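Local coordinates for threonine synthase (PDB 4F4F), which probably converts O-phospho-L-homoserine and water into L-threonine and phosphate with pyridoxal 5'-phosphate as cofactor, the last step of threonine biosynthesis, at residues V9-E14 / G32-P37; Y238-A243 / M274-E279; R251-T256 / T406-V411. One frame throughout, in Å; residues are numbered along the deposited sequence.

Contact 1 (V9-E14 / G32-P37); sequences VSTRGE and GGLYLP
V9 and L36 form a hydrogen-bonded pair, and S10 and Y35 a non-hydrogen-bonded one, in a two-stranded antiparallel sheet of the N-terminal threonine synthase region. The sheet joins strand 8-10 to strand 35-37. V9 N gives its proton to L36 O and L36 N to V9 O, while T11 N reaches L34 O at 2.9 Å, just past the end of the first strand. The chain then reverses in a type I beta turn from S10 to G13. The hydroxyl of S10 lies anti to its own backbone N (chi1 177°) and accepts from R12 N at 3.1 Å, an ST turn; D31 binds the same oxygen. S10 OG and T11 OG1 both close on G33 CA, S10 OG at 3.4 Å. V9 and L36 share one face, where L36 CD1 meets T11 CG2 at 3.9 Å, with F326 of helix 321-328 against both T11 and L36. E322 of that helix takes a salt bridge from R12 NE and a hydrogen bond at T11 OG1. The R12 chain is extended, and G32 O lies over the centre of one face of its guanidinium, 3.4 Å from R12 CZ. On T11, the oxygen sits between backbone N and carbonyl carbon (chi1 58°), where OG1 accepts a nearly straight bond from L34 N at 3.0 Å.

Contact 2 (Y238-A243 / M274-E279); sequences YYFTAA and MGLPIE
L276 has CG anti to its backbone N (chi1 -168°), and F240 has its ring anti to its own carbonyl carbon (chi1 -80°); these torsions set the forked end of the leucine on the helix and bring the end of the phenyl ring close to the 274-279 segment. The two side chains slide past each other in opposite directions. L276 CB lies over one face of the F240 ring, offset toward the rim and 4.1 Å from F240 CZ, while nearer the root of the ring L276 CD1 stands 4.0 Å from F240 CD2. The other branch, L276 CD2, drops onto the helix backbone, 3.5 Å from Y239 O. Both methyls meet A243 CB at 3.9 Å, so the fork sits on Y239 and A243, one turn apart. M274 adds a Met-aromatic contact: its sulfur approaches the F240 ring obliquely, M274 SD 4.1 Å from F240 CE1, with the two side chains at about a right angle. Between M274 and L276 the chain leaves helix 263-274 through a Schellman motif, in which G275 takes the positive phi (121°). Y239 turns its polar end elsewhere, its OH bonding to O of D264, a cofactor-binding residue. This apolar packing wedges helix 236-245 against the turn between helix 263-274 and strand 278-285, with A271 touching both F240 and L276, V63 of helix 56-64 against F240, and F255 of strand 253-258 edge-to-face with Y239.

Contact 3 (R251-T256 / T406-V411); sequences RAVSFT and TAPMVV
S254 N donates to P408 O at 2.9 Å, nearly straight at 169°, the first of three backbone bonds between these strands. V410 then bridges S254 and T256: V410 N gives its proton to S254 O, and V410 O takes that of T256 N. F255 CA also approaches V410 O at 3.2 Å in a CA-H...O contact. The F255 ring and V410 lie side by side pointing the same way, V410 CB 3.7 Å from F255 CD2. Parallel strands 253-258 and 409-413 are neighbours in the six-stranded mixed sheet of this fold type II (tryptophan synthase beta family) pyridoxal-phosphate enzyme. On the face carrying S254, M409 and T256, the M409 chain has CG anti to the backbone N (chi1 -179°) but bends at chi2 and chi3, curling its thioether across the neighbouring strand. M409 SD comes within 3.2 Å of T256 OG1, a buried hydroxyl with no hydrogen-bond partner, and M409 CE packs on S254 CB at 3.7 Å. A399 of helix 390-402 touches both M409 and T256, and S254 OG turns instead to Q280 N. Just ahead of the strands P408 CG lies over the centre of one face of the R251 guanidinium, 3.8 Å from R251 CZ, while R251 NE bonds to L246 O and a water accepts from R251 NH2 in the guanidinium plane.

From the N terminus, contact 1 comes first: it closes a loop containing helix 20-26 and is complete long before the others open. It stands apart, about 25 Å from contact 2 and 30 Å from contact 3, centre to centre. Contact 2 closes a 30-residue loop that includes helix 263-274 and strand 253-258; contact 3 spans 149 residues. The two cross along the chain, since 251-256 lies inside the loop of contact 2 and 406-411 well beyond it. They also touch: E279 N and P277 O are probably hydrogen-bonded to V253 O and V253 N. Strand 253-258 thus sits between 278-285 and 409-413, with helix 236-245 packed alongside, tying the pyridoxal-phosphate-dependent enzyme and C-terminal family regions into one sheet.

Contact 1 (V9-E14 / G32-P37)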
ATOM      1  N   VAL A   9      -7.898 -17.543  -5.144  1.00 11.24           N
ATOM      2  CA  VAL A   9      -8.536 -18.301  -4.077  1.00 11.12           C
ATOM      3  C   VAL A   9      -8.493 -17.486  -2.767  1.00 10.88           C
ATOM      4  O   VAL A   9      -7.621 -16.622  -2.594  1.00 10.73           O
ATOM      5  CB  VAL A   9      -7.866 -19.689  -3.870  1.00 11.24           C
ATOM      6  CG1 VAL A   9      -7.921 -20.498  -5.195  1.00 12.11           C
ATOM      7  CG2 VAL A   9      -6.447 -19.541  -3.330  1.00 10.03           C
ATOM      8  N   SER A  10      -9.430 -17.759  -1.854  1.00 10.63           N
ATOM      9  CA  SER A  10      -9.453 -17.077  -0.570  1.00 10.68           C
ATOM     10  C   SER A  10      -8.580 -17.751   0.455  1.00 10.54           C
ATOM     11  O   SER A  10      -8.552 -19.002   0.575  1.00 11.01           O
ATOM     12  CB  SER A  10     -10.894 -17.033  -0.025  1.00 11.72           C
ATOM     13  OG  SER A  10     -10.935 -16.443   1.247  1.00 11.73           O
ATOM     14  N   THR A  11      -7.945 -16.936   1.271  1.00 10.35           N
ATOM     15  CA  THR A  11      -7.306 -17.428   2.472  1.00 10.41           C
ATOM     16  C   THR A  11      -8.192 -18.244   3.439  1.00 10.97           C
ATOM     17  O   THR A  11      -7.637 -18.940   4.301  1.00 10.98           O
ATOM     18  CB  THR A  11      -6.662 -16.278   3.265  1.00 10.64           C
ATOM     19  OG1 THR A  11      -7.664 -15.305   3.607  1.00 10.50           O
ATOM     20  CG2 THR A  11      -5.469 -15.624   2.448  1.00 10.44           C
ATOM     21  N   ARG A  12      -9.520 -18.140   3.351  1.00 11.33           N
ATOM     22  CA  ARG A  12     -10.396 -18.864   4.260  1.00 12.36           C
ATOM     23  C   ARG A  12     -11.075 -20.061   3.595  1.00 13.01           C
ATOM     24  O   ARG A  12     -11.921 -20.748   4.196  1.00 13.97           O
ATOM     25  CB  ARG A  12     -11.390 -17.906   4.957  1.00 12.80           C
ATOM     26  CG  ARG A  12     -10.589 -16.959   5.873  1.00 12.41           C
ATOM     27  CD  ARG A  12     -11.420 -16.131   6.856  1.00 13.01           C
ATOM     28  NE  ARG A  12     -10.622 -14.981   7.308  1.00 13.02           N
ATOM     29  CZ  ARG A  12     -11.044 -14.061   8.162  1.00 13.72           C
ATOM     30  NH1 ARG A  12     -12.279 -14.128   8.650  1.00 14.00           N
ATOM     31  NH2 ARG A  12     -10.239 -13.049   8.487  1.00 14.07           N
ATOM     32  N   GLY A  13     -10.687 -20.312   2.352  1.00 13.56           N
ATOM     33  CA  GLY A  13     -10.984 -21.576   1.652  1.00 14.47           C
ATOM     34  C   GLY A  13     -12.394 -21.901   1.173  1.00 16.10           C
ATOM     35  O   GLY A  13     -12.609 -23.019   0.685  1.00 16.74           O
ATOM     36  N   GLU A  14     -13.358 -21.002   1.340  1.00 16.33           N
ATOM     37  CA  GLU A  14     -14.758 -21.338   1.005  1.00 18.22           C
ATOM     38  C   GLU A  14     -15.452 -20.227   0.253  1.00 18.94           C
ATOM     39  O   GLU A  14     -16.643 -20.020   0.427  1.00 21.92           O
ATOM     40  CB  GLU A  14     -15.568 -21.583   2.278  1.00 19.07           C
ATOM     41  CG  GLU A  14     -14.861 -22.483   3.246  1.00 19.38           C
ATOM     42  CD  GLU A  14     -15.726 -22.880   4.401  1.00 20.07           C
ATOM     43  OE1 GLU A  14     -16.065 -22.038   5.251  1.00 19.83           O
ATOM     44  OE2 GLU A  14     -16.035 -24.068   4.422  1.00 22.66           O
ATOM     45  N   GLY A  32     -14.996 -14.017   4.070  1.00 15.96           N
ATOM     46  CA  GLY A  32     -14.275 -13.158   4.960  1.00 15.99           C
ATOM     47  C   GLY A  32     -12.771 -13.126   4.762  1.00 14.62           C
ATOM     48  O   GLY A  32     -12.096 -12.348   5.403  1.00 14.74           O
ATOM     49  N   GLY A  33     -12.243 -13.966   3.881  1.00 13.70           N
ATOM     50  CA  GLY A  33     -10.850 -13.970   3.573  1.00 12.87           C
ATOM     51  C   GLY A  33     -10.396 -13.036   2.480  1.00 12.73           C
ATOM     52  O   GLY A  33     -11.168 -12.213   1.971  1.00 13.32           O
ATOM     53  N   LEU A  34      -9.124 -13.200   2.130  1.00 11.94           N
ATOM     54  CA  LEU A  34      -8.447 -12.354   1.191  1.00 12.01           C
ATOM     55  C   LEU A  34      -8.041 -13.187  -0.012  1.00 11.29           C
ATOM     56  O   LEU A  34      -7.636 -14.342   0.130  1.00 10.16           O
ATOM     57  CB  LEU A  34      -7.214 -11.738   1.837  1.00 12.45           C
ATOM     58  CG  LEU A  34      -7.461 -10.923   3.117  1.00 13.44           C
ATOM     59  CD1 LEU A  34      -6.120 -10.494   3.720  1.00 13.71           C
ATOM     60  CD2 LEU A  34      -8.333  -9.743   2.784  1.00 14.28           C
ATOM     61  N   TYR A  35      -8.152 -12.589  -1.194  1.00 11.53           N
ATOM     62  CA  TYR A  35      -7.776 -13.294  -2.424  1.00 11.37           C
ATOM     63  C   TYR A  35      -6.273 -13.334  -2.708  1.00 11.25           C
ATOM     64  O   TYR A  35      -5.569 -12.344  -2.541  1.00 11.66           O
ATOM     65  CB  TYR A  35      -8.556 -12.722  -3.625  1.00 11.79           C
ATOM     66  CG  TYR A  35      -9.929 -13.316  -3.721  1.00 12.42           C
ATOM     67  CD1 TYR A  35     -10.082 -14.637  -4.078  1.00 12.36           C
ATOM     68  CD2 TYR A  35     -11.074 -12.576  -3.456  1.00 13.34           C
ATOM     69  CE1 TYR A  35     -11.308 -15.232  -4.155  1.00 13.10           C
ATOM     70  CE2 TYR A  35     -12.340 -13.154  -3.559  1.00 14.12           C
ATOM     71  CZ  TYR A  35     -12.455 -14.486  -3.930  1.00 13.87           C
ATOM     72  OH  TYR A  35     -13.692 -15.135  -4.046  1.00 14.62           O
ATOM     73  N   LEU A  36      -5.810 -14.503  -3.149  1.00 10.99           N
ATOM     74  CA  LEU A  36      -4.433 -14.716  -3.569  1.00 10.92           C
ATOM     75  C   LEU A  36      -4.399 -15.557  -4.829  1.00 10.71           C
ATOM     76  O   LEU A  36      -5.307 -16.341  -5.067  1.00 10.81           O
ATOM     77  CB  LEU A  36      -3.635 -15.458  -2.503  1.00 10.73           C
ATOM     78  CG  LEU A  36      -3.199 -14.706  -1.264  1.00 11.22           C
ATOM     79  CD1 LEU A  36      -2.681 -15.719  -0.208  1.00 10.95           C
ATOM     80  CD2 LEU A  36      -2.146 -13.661  -1.624  1.00 11.40           C
ATOM     81  N   PRO A  37      -3.333 -15.410  -5.642  1.00 11.08           N
ATOM     82  CA  PRO A  37      -3.209 -16.258  -6.797  1.00 11.77           C
ATOM     83  C   PRO A  37      -3.210 -17.728  -6.455  1.00 12.13           C
ATOM     84  O   PRO A  37      -2.622 -18.115  -5.476  1.00 12.15           O
ATOM     85  CB  PRO A  37      -1.869 -15.861  -7.432  1.00 11.71           C
ATOM     86  CG  PRO A  37      -1.394 -14.714  -6.719  1.00 11.81           C
ATOM     87  CD  PRO A  37      -2.281 -14.381  -5.575  1.00 11.50           C
TER

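Contact 2 (Y238-A243 / M274-E279)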
ATOM      1  N   TYR A 238       8.473  -3.039  -8.210  1.00 10.40           N
ATOM      2  CA  TYR A 238       9.665  -2.301  -7.829  1.00 10.59           C
ATOM      3  C   TYR A 238      10.698  -3.174  -7.098  1.00 10.24           C
ATOM      4  O   TYR A 238      11.877  -2.835  -7.045  1.00  9.97           O
ATOM      5  CB  TYR A 238       9.370  -1.008  -7.114  1.00 11.11           C
ATOM      6  CG  TYR A 238       8.454  -1.107  -5.946  1.00 11.62           C
ATOM      7  CD1 TYR A 238       8.869  -1.682  -4.768  1.00 11.78           C
ATOM      8  CD2 TYR A 238       7.210  -0.510  -5.979  1.00 12.21           C
ATOM      9  CE1 TYR A 238       8.009  -1.744  -3.669  1.00 12.32           C
ATOM     10  CE2 TYR A 238       6.372  -0.560  -4.886  1.00 12.58           C
ATOM     11  CZ  TYR A 238       6.774  -1.179  -3.751  1.00 12.75           C
ATOM     12  OH  TYR A 238       5.903  -1.199  -2.654  1.00 14.48           O
ATOM     13  N   TYR A 239      10.257  -4.315  -6.590  1.00  9.83           N
ATOM     14  CA  TYR A 239      11.228  -5.304  -6.092  1.00  9.78           C
ATOM     15  C   TYR A 239      12.071  -5.852  -7.238  1.00  9.66           C
ATOM     16  O   TYR A 239      13.293  -5.876  -7.147  1.00  9.70           O
ATOM     17  CB  TYR A 239      10.546  -6.433  -5.349  1.00  9.70           C
ATOM     18  CG  TYR A 239       9.954  -5.978  -4.072  1.00  9.65           C
ATOM     19  CD1 TYR A 239      10.702  -5.965  -2.910  1.00  9.77           C
ATOM     20  CD2 TYR A 239       8.633  -5.567  -4.008  1.00  9.66           C
ATOM     21  CE1 TYR A 239      10.148  -5.546  -1.722  1.00  9.74           C
ATOM     22  CE2 TYR A 239       8.079  -5.098  -2.830  1.00  9.72           C
ATOM     23  CZ  TYR A 239       8.857  -5.123  -1.685  1.00  9.88           C
ATOM     24  OH  TYR A 239       8.320  -4.735  -0.510  1.00  9.96           O
ATOM     25  N   PHE A 240      11.436  -6.189  -8.357  1.00  9.73           N
ATOM     26  CA  PHE A 240      12.175  -6.533  -9.556  1.00  9.79           C
ATOM     27  C   PHE A 240      13.096  -5.422 -10.081  1.00  9.92           C
ATOM     28  O   PHE A 240      14.272  -5.667 -10.384  1.00  9.89           O
ATOM     29  CB  PHE A 240      11.226  -6.978 -10.688  1.00  9.97           C
ATOM     30  CG  PHE A 240      10.751  -8.422 -10.549  1.00  9.96           C
ATOM     31  CD1 PHE A 240       9.678  -8.747  -9.723  1.00  9.83           C
ATOM     32  CD2 PHE A 240      11.351  -9.432 -11.262  1.00 10.25           C
ATOM     33  CE1 PHE A 240       9.224 -10.051  -9.621  1.00  9.87           C
ATOM     34  CE2 PHE A 240      10.924 -10.740 -11.132  1.00 10.27           C
ATOM     35  CZ  PHE A 240       9.861 -11.051 -10.324  1.00 10.09           C
ATOM     36  N   THR A 241      12.575  -4.217 -10.229  1.00  9.98           N
ATOM     37  CA  THR A 241      13.379  -3.147 -10.853  1.00 10.29           C
ATOM     38  C   THR A 241      14.592  -2.782  -9.969  1.00 10.36           C
ATOM     39  O   THR A 241      15.713  -2.609 -10.469  1.00 10.82           O
ATOM     40  CB  THR A 241      12.531  -1.933 -11.242  1.00 10.47           C
ATOM     41  OG1 THR A 241      11.928  -1.338 -10.062  1.00 10.29           O
ATOM     42  CG2 THR A 241      11.448  -2.344 -12.292  1.00 10.36           C
ATOM     43  N   ALA A 242      14.380  -2.639  -8.668  1.00 10.11           N
ATOM     44  CA  ALA A 242      15.496  -2.401  -7.746  1.00 10.20           C
ATOM     45  C   ALA A 242      16.524  -3.533  -7.795  1.00 10.28           C
ATOM     46  O   ALA A 242      17.720  -3.277  -7.903  1.00 10.32           O
ATOM     47  CB  ALA A 242      14.976  -2.221  -6.323  1.00 10.18           C
ATOM     48  N   ALA A 243      16.064  -4.784  -7.747  1.00 10.12           N
ATOM     49  CA  ALA A 243      16.971  -5.927  -7.718  1.00 10.29           C
ATOM     50  C   ALA A 243      17.728  -6.025  -9.048  1.00 10.56           C
ATOM     51  O   ALA A 243      18.926  -6.362  -9.070  1.00 10.71           O
ATOM     52  CB  ALA A 243      16.230  -7.237  -7.419  1.00 10.17           C
ATOM     53  N   MET A 274       7.918 -15.678  -7.126  1.00 10.63           N
ATOM     54  CA  MET A 274       7.995 -15.719  -8.581  1.00 10.93           C
ATOM     55  C   MET A 274       9.399 -16.079  -9.107  1.00 11.01           C
ATOM     56  O   MET A 274       9.535 -16.378 -10.279  1.00 11.32           O
ATOM     57  CB  MET A 274       7.569 -14.399  -9.197  1.00 10.85           C
ATOM     58  CG  MET A 274       6.120 -14.034  -8.931  1.00 10.91           C
ATOM     59  SD  MET A 274       5.799 -12.331  -9.384  1.00 10.98           S
ATOM     60  CE  MET A 274       5.925 -12.474 -11.179  1.00 10.97           C
ATOM     61  N   GLY A 275      10.416 -16.039  -8.237  1.00 10.96           N
ATOM     62  CA  GLY A 275      11.791 -16.422  -8.603  1.00 11.30           C
ATOM     63  C   GLY A 275      12.836 -15.341  -8.412  1.00 11.30           C
ATOM     64  O   GLY A 275      13.992 -15.577  -8.649  1.00 11.80           O
ATOM     65  N   LEU A 276      12.451 -14.142  -7.965  1.00 11.07           N
ATOM     66  CA  LEU A 276      13.429 -13.121  -7.704  1.00 10.94           C
ATOM     67  C   LEU A 276      14.315 -13.524  -6.524  1.00 11.34           C
ATOM     68  O   LEU A 276      13.824 -13.779  -5.401  1.00 11.33           O
ATOM     69  CB  LEU A 276      12.748 -11.773  -7.465  1.00 10.47           C
ATOM     70  CG  LEU A 276      13.693 -10.575  -7.452  1.00 10.49           C
ATOM     71  CD1 LEU A 276      14.351 -10.352  -8.837  1.00 10.60           C
ATOM     72  CD2 LEU A 276      12.916  -9.330  -6.968  1.00 10.16           C
ATOM     73  N   PRO A 277      15.649 -13.559  -6.742  1.00 11.98           N
ATOM     74  CA  PRO A 277      16.500 -13.975  -5.634  1.00 12.50           C
ATOM     75  C   PRO A 277      16.578 -12.942  -4.495  1.00 12.90           C
ATOM     76  O   PRO A 277      17.171 -11.873  -4.658  1.00 13.23           O
ATOM     77  CB  PRO A 277      17.859 -14.163  -6.301  1.00 12.83           C
ATOM     78  CG  PRO A 277      17.518 -14.480  -7.718  1.00 12.75           C
ATOM     79  CD  PRO A 277      16.414 -13.524  -8.012  1.00 12.28           C
ATOM     80  N   ILE A 278      15.975 -13.271  -3.366  1.00 13.31           N
ATOM     81  CA  ILE A 278      15.887 -12.350  -2.238  1.00 13.63           C
ATOM     82  C   ILE A 278      16.479 -13.067  -1.055  1.00 14.61           C
ATOM     83  O   ILE A 278      16.237 -14.277  -0.842  1.00 15.09           O
ATOM     84  CB  ILE A 278      14.427 -11.888  -1.984  1.00 13.27           C
ATOM     85  CG1 ILE A 278      13.995 -10.893  -3.076  1.00 12.98           C
ATOM     86  CG2 ILE A 278      14.246 -11.218  -0.631  1.00 12.72           C
ATOM     87  CD1 ILE A 278      12.540 -10.480  -3.005  1.00 12.93           C
ATOM     88  N   GLU A 279      17.269 -12.345  -0.289  1.00 15.34           N
ATOM     89  CA  GLU A 279      17.920 -12.915   0.879  1.00 16.23           C
ATOM     90  C   GLU A 279      17.007 -12.638   2.075  1.00 16.33           C
ATOM     91  O   GLU A 279      16.214 -13.498   2.455  1.00 17.11           O
ATOM     92  CB  GLU A 279      19.347 -12.369   1.006  1.00 17.85           C
ATOM     93  CG  GLU A 279      20.095 -12.675   2.307  1.00 19.32           C
ATOM     94  CD  GLU A 279      21.609 -12.396   2.211  1.00 20.86           C
ATOM     95  OE1 GLU A 279      22.205 -11.477   2.894  1.00 23.03           O
ATOM     96  OE2 GLU A 279      22.218 -13.133   1.435  1.00 21.94           O
TER

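Contact 3 (R251-T256 / T406-V411)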
ATOM      1  N   ARG A 251      22.989 -12.071  -8.111  1.00 16.83           N
ATOM      2  CA  ARG A 251      23.157 -12.087  -6.669  1.00 17.26           C
ATOM      3  C   ARG A 251      21.819 -11.767  -6.019  1.00 15.90           C
ATOM      4  O   ARG A 251      20.979 -11.093  -6.604  1.00 15.58           O
ATOM      5  CB  ARG A 251      24.254 -11.120  -6.244  1.00 18.12           C
ATOM      6  CG  ARG A 251      23.946  -9.680  -6.451  1.00 18.68           C
ATOM      7  CD  ARG A 251      25.039  -8.844  -5.841  1.00 19.80           C
ATOM      8  NE  ARG A 251      24.888  -7.450  -6.179  1.00 20.18           N
ATOM      9  CZ  ARG A 251      25.426  -6.454  -5.501  1.00 20.56           C
ATOM     10  NH1 ARG A 251      25.228  -5.233  -5.917  1.00 20.72           N
ATOM     11  NH2 ARG A 251      26.174  -6.666  -4.415  1.00 21.51           N
ATOM     12  N   ALA A 252      21.635 -12.271  -4.816  1.00 15.45           N
ATOM     13  CA  ALA A 252      20.420 -12.016  -4.067  1.00 14.73           C
ATOM     14  C   ALA A 252      20.459 -10.614  -3.482  1.00 14.04           C
ATOM     15  O   ALA A 252      21.536 -10.074  -3.170  1.00 14.32           O
ATOM     16  CB  ALA A 252      20.303 -13.043  -2.958  1.00 15.13           C
ATOM     17  N   VAL A 253      19.282 -10.058  -3.280  1.00 13.15           N
ATOM     18  CA  VAL A 253      19.100  -8.715  -2.746  1.00 12.75           C
ATOM     19  C   VAL A 253      18.196  -8.803  -1.528  1.00 12.49           C
ATOM     20  O   VAL A 253      17.325  -9.686  -1.451  1.00 12.41           O
ATOM     21  CB  VAL A 253      18.491  -7.793  -3.839  1.00 12.32           C
ATOM     22  CG1 VAL A 253      18.139  -6.404  -3.263  1.00 12.09           C
ATOM     23  CG2 VAL A 253      19.488  -7.626  -4.993  1.00 12.30           C
ATOM     24  N   SER A 254      18.430  -7.938  -0.544  1.00 12.63           N
ATOM     25  CA  SER A 254      17.579  -7.867   0.641  1.00 12.56           C
ATOM     26  C   SER A 254      16.768  -6.578   0.655  1.00 12.14           C
ATOM     27  O   SER A 254      17.184  -5.537   0.096  1.00 12.02           O
ATOM     28  CB  SER A 254      18.403  -8.000   1.932  1.00 12.93           C
ATOM     29  OG  SER A 254      18.973  -9.276   2.037  1.00 13.54           O
ATOM     30  N   PHE A 255      15.605  -6.643   1.283  1.00 11.70           N
ATOM     31  CA  PHE A 255      14.735  -5.489   1.398  1.00 11.55           C
ATOM     32  C   PHE A 255      14.248  -5.275   2.823  1.00 11.98           C
ATOM     33  O   PHE A 255      13.843  -6.221   3.504  1.00 12.05           O
ATOM     34  CB  PHE A 255      13.511  -5.629   0.512  1.00 11.29           C
ATOM     35  CG  PHE A 255      13.816  -5.673  -0.966  1.00 11.09           C
ATOM     36  CD1 PHE A 255      14.161  -6.853  -1.582  1.00 11.12           C
ATOM     37  CD2 PHE A 255      13.730  -4.532  -1.730  1.00 11.22           C
ATOM     38  CE1 PHE A 255      14.399  -6.902  -2.937  1.00 11.07           C
ATOM     39  CE2 PHE A 255      13.998  -4.561  -3.087  1.00 11.04           C
ATOM     40  CZ  PHE A 255      14.333  -5.756  -3.683  1.00 11.03           C
ATOM     41  N   THR A 256      14.212  -4.015   3.233  1.00 12.30           N
ATOM     42  CA  THR A 256      13.563  -3.633   4.469  1.00 12.45           C
ATOM     43  C   THR A 256      12.421  -2.686   4.158  1.00 12.34           C
ATOM     44  O   THR A 256      12.585  -1.713   3.426  1.00 12.23           O
ATOM     45  CB  THR A 256      14.579  -2.981   5.447  1.00 12.87           C
ATOM     46  OG1 THR A 256      15.638  -3.902   5.710  1.00 12.88           O
ATOM     47  CG2 THR A 256      13.916  -2.567   6.791  1.00 13.08           C
ATOM     48  N   THR A 406      25.832 -10.717   3.175  1.00 28.27           N
ATOM     49  CA  THR A 406      26.602  -9.958   2.243  1.00 26.85           C
ATOM     50  C   THR A 406      25.693  -9.313   1.187  1.00 22.69           C
ATOM     51  O   THR A 406      26.145  -8.473   0.433  1.00 23.10           O
ATOM     52  CB  THR A 406      27.648 -10.872   1.572  1.00 28.31           C
ATOM     53  OG1 THR A 406      26.998 -11.739   0.645  1.00 28.74           O
ATOM     54  CG2 THR A 406      28.347 -11.739   2.645  1.00 28.91           C
ATOM     55  N   ALA A 407      24.418  -9.679   1.138  1.00 19.83           N
ATOM     56  CA  ALA A 407      23.531  -9.078   0.145  1.00 17.80           C
ATOM     57  C   ALA A 407      23.441  -7.560   0.294  1.00 16.56           C
ATOM     58  O   ALA A 407      23.436  -7.049   1.411  1.00 16.42           O
ATOM     59  CB  ALA A 407      22.136  -9.681   0.225  1.00 17.16           C
ATOM     60  N   PRO A 408      23.286  -6.842  -0.830  1.00 15.50           N
ATOM     61  CA  PRO A 408      22.940  -5.437  -0.748  1.00 14.92           C
ATOM     62  C   PRO A 408      21.553  -5.245  -0.149  1.00 14.19           C
ATOM     63  O   PRO A 408      20.641  -6.052  -0.399  1.00 13.84           O
ATOM     64  CB  PRO A 408      22.888  -5.010  -2.207  1.00 14.89           C
ATOM     65  CG  PRO A 408      22.571  -6.252  -2.949  1.00 14.75           C
ATOM     66  CD  PRO A 408      23.289  -7.319  -2.230  1.00 15.16           C
ATOM     67  N   MET A 409      21.426  -4.189   0.651  1.00 13.69           N
ATOM     68  CA  MET A 409      20.165  -3.853   1.313  1.00 13.33           C
ATOM     69  C   MET A 409      19.494  -2.670   0.622  1.00 12.87           C
ATOM     70  O   MET A 409      20.096  -1.593   0.440  1.00 13.03           O
ATOM     71  CB  MET A 409      20.437  -3.503   2.784  1.00 13.88           C
ATOM     72  CG  MET A 409      19.182  -3.159   3.586  1.00 14.11           C
ATOM     73  SD  MET A 409      17.963  -4.490   3.612  1.00 14.21           S
ATOM     74  CE  MET A 409      18.747  -5.601   4.764  1.00 13.92           C
ATOM     75  N   VAL A 410      18.233  -2.864   0.279  1.00 12.21           N
ATOM     76  CA  VAL A 410      17.404  -1.843  -0.255  1.00 11.69           C
ATOM     77  C   VAL A 410      16.349  -1.531   0.789  1.00 11.62           C
ATOM     78  O   VAL A 410      15.605  -2.439   1.245  1.00 11.23           O
ATOM     79  CB  VAL A 410      16.734  -2.327  -1.529  1.00 11.42           C
ATOM     80  CG1 VAL A 410      15.761  -1.263  -2.033  1.00 11.25           C
ATOM     81  CG2 VAL A 410      17.800  -2.681  -2.590  1.00 11.52           C
ATOM     82  N   VAL A 411      16.311  -0.280   1.212  1.00 11.70           N
ATOM     83  CA  VAL A 411      15.335   0.180   2.190  1.00 11.76           C
ATOM     84  C   VAL A 411      14.298   0.978   1.411  1.00 11.54           C
ATOM     85  O   VAL A 411      14.641   1.907   0.705  1.00 11.62           O
ATOM     86  CB  VAL A 411      15.979   1.112   3.242  1.00 12.12           C
ATOM     87  CG1 VAL A 411      14.967   1.547   4.279  1.00 12.34           C
ATOM     88  CG2 VAL A 411      17.187   0.449   3.910  1.00 12.38           C
TER
HETATM   89  O   HOH W   1      26.235  -9.264  -2.879  1.00 20.24           O